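Local structure of succinate-semialdehyde dehydrogenase (Streptococcus pyogenes MGAS1882, 4OGD) at residues G202-G207 with T444-E449. The protein probably catalyses the NADP+-dependent oxidation of succinic semialdehyde to succinate, as an aldehyde dehydrogenase with a Rossmann-type cofactor-binding fold. Numbering follows the deposited sequence.
Sequences GVCLTG and TSFVNE
Phe446 reaches out of a type I beta turn, Thr444 to Val447, and lays its ring obliquely against strand 200-206 at Gly202, Val203 and Cys204. The far end of the ring does the touching. CE1 lies 3.7 Å from Gly202 CA, and across the ring from CE1, CE2 meets Cys204 CB at the same 3.7 Å. Between them Phe446 CZ comes to 3.5 Å from Val203 O, so the ring end spans the backbone from Gly202 to Cys204, and the CB of Cys204 points toward it. With chi1 at -56°, CG of Phe446 stands opposite its own carbonyl carbon, which carries the ring forward to the strand. Gly202, with no side chain, lets the CE1 flank of the ring settle directly on its CA. The Val203 side chain points away from the turn, and its part in the contact is played by the backbone. In Cys204, chi1 of 51° sets SG between the backbone N and the carbonyl carbon; the sulfur ends 5.5 Å from the centroid of the Phe446 ring, 58° off the ring normal, a slanting sulfur-aromatic approach beyond the closer CB contact. Ile125 on the adjacent strand and Asn145 on helix 136-148 also touch the Phe446 side chain. The ring thus packs the turn against the mixed, mainly parallel sheet of the Rossmann-type domain, close to Asn448 and Glu449, which hydrogen-bond to the second subunit. As separate anchors, Thr122 OG1 and Asn150 ND2 donate hydrogen bonds to Phe446 O. No hydrogen bond joins the two segments; the buried contact rests on van der Waals packing of one aromatic ring against glycine, peptide and cysteine, with polar anchoring supplied by the neighbours of the turn.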
loop_
_atom_site.group_PDB
_atom_site.type_symbol
_atom_site.label_atom_id
_atom_site.label_comp_id
_atom_site.label_asym_id
_atom_site.label_seq_id
_atom_site.Cartn_x
_atom_site.Cartn_y
_atom_site.Cartn_z
ATOM N N GLY A 202 -6.918 7.470 3.999
ATOM C CA GLY A 202 -5.606 7.218 3.440
ATOM C C GLY A 202 -4.677 8.354 3.783
ATOM O O GLY A 202 -5.114 9.491 3.982
ATOM N N VAL A 203 -3.391 8.043 3.864
ATOM C CA VAL A 203 -2.383 9.064 4.118
ATOM C C VAL A 203 -1.246 8.903 3.116
ATOM O O VAL A 203 -0.659 7.831 2.999
ATOM C CB VAL A 203 -1.808 8.970 5.549
ATOM C CG1 VAL A 203 -0.854 10.118 5.793
ATOM C CG2 VAL A 203 -2.932 8.973 6.595
ATOM N N CYS A 204 -0.936 9.968 2.383
ATOM C CA CYS A 204 0.239 9.950 1.518
ATOM C C CYS A 204 1.254 10.927 2.076
ATOM O O CYS A 204 0.933 12.082 2.358
ATOM C CB CYS A 204 -0.113 10.287 0.059
ATOM S SG CYS A 204 -1.089 11.806 -0.160
ATOM N N LEU A 205 2.483 10.464 2.254
ATOM C CA LEU A 205 3.520 11.322 2.796
ATOM C C LEU A 205 4.738 11.350 1.903
ATOM O O LEU A 205 5.173 10.323 1.385
ATOM C CB LEU A 205 3.932 10.854 4.200
ATOM C CG LEU A 205 5.024 11.663 4.913
ATOM C CD1 LEU A 205 4.756 11.690 6.408
ATOM C CD2 LEU A 205 6.438 11.116 4.651
ATOM N N THR A 206 5.285 12.548 1.751
ATOM C CA THR A 206 6.600 12.739 1.168
ATOM C C THR A 206 7.416 13.495 2.199
ATOM O O THR A 206 6.961 14.500 2.744
ATOM C CB THR A 206 6.511 13.552 -0.126
ATOM O OG1 THR A 206 5.686 12.845 -1.061
ATOM C CG2 THR A 206 7.895 13.722 -0.728
ATOM N N GLY A 207 8.608 13.002 2.500
ATOM C CA GLY A 207 9.432 13.669 3.495
ATOM C C GLY A 207 10.532 12.772 4.008
ATOM O O GLY A 207 11.074 11.959 3.260
ATOM N N THR A 444 -3.891 5.150 -8.764
ATOM C CA THR A 444 -4.756 4.185 -8.075
ATOM C C THR A 444 -4.484 3.982 -6.587
ATOM O O THR A 444 -5.130 3.145 -5.958
ATOM C CB THR A 444 -4.725 2.822 -8.765
ATOM O OG1 THR A 444 -3.364 2.421 -8.926
ATOM C CG2 THR A 444 -5.406 2.895 -10.132
ATOM N N SER A 445 -3.562 4.750 -6.016
ATOM C CA SER A 445 -3.135 4.502 -4.641
ATOM C C SER A 445 -4.282 4.502 -3.645
ATOM O O SER A 445 -4.322 3.654 -2.751
ATOM C CB SER A 445 -2.095 5.525 -4.201
ATOM O OG SER A 445 -0.948 5.427 -5.016
ATOM N N PHE A 446 -5.208 5.443 -3.802
ATOM C CA PHE A 446 -6.334 5.546 -2.880
ATOM C C PHE A 446 -7.680 5.382 -3.572
ATOM O O PHE A 446 -8.693 5.982 -3.179
ATOM C CB PHE A 446 -6.229 6.833 -2.055
ATOM C CG PHE A 446 -4.931 6.942 -1.303
ATOM C CD1 PHE A 446 -4.719 6.186 -0.157
ATOM C CD2 PHE A 446 -3.910 7.758 -1.769
ATOM C CE1 PHE A 446 -3.532 6.268 0.531
ATOM C CE2 PHE A 446 -2.703 7.847 -1.086
ATOM C CZ PHE A 446 -2.511 7.096 0.066
ATOM N N VAL A 447 -7.687 4.543 -4.603
ATOM C CA VAL A 447 -8.941 4.180 -5.251
ATOM C C VAL A 447 -9.394 2.813 -4.778
ATOM O O VAL A 447 -8.575 1.945 -4.448
ATOM C CB VAL A 447 -8.852 4.185 -6.799
ATOM C CG1 VAL A 447 -8.186 5.458 -7.307
ATOM C CG2 VAL A 447 -8.153 2.952 -7.313
ATOM N N ASN A 448 -10.708 2.644 -4.727
ATOM C CA ASN A 448 -11.319 1.369 -4.421
ATOM C C ASN A 448 -11.457 0.640 -5.741
ATOM O O ASN A 448 -12.252 1.033 -6.604
ATOM C CB ASN A 448 -12.697 1.602 -3.780
ATOM C CG ASN A 448 -13.526 0.335 -3.673
ATOM O OD1 ASN A 448 -13.023 -0.771 -3.878
ATOM N ND2 ASN A 448 -14.811 0.493 -3.343
ATOM N N GLU A 449 -10.660 -0.402 -5.901
ATOM C CA GLU A 449 -10.794 -1.292 -7.047
ATOM C C GLU A 449 -11.925 -2.246 -6.695
ATOM O O GLU A 449 -11.750 -3.196 -5.936
ATOM C CB GLU A 449 -9.470 -2.006 -7.331
ATOM C CG GLU A 449 -8.388 -1.039 -7.839
ATOM C CD GLU A 449 -6.982 -1.385 -7.372
ATOM O OE1 GLU A 449 -6.795 -1.684 -6.172
ATOM O OE2 GLU A 449 -6.045 -1.349 -8.205
#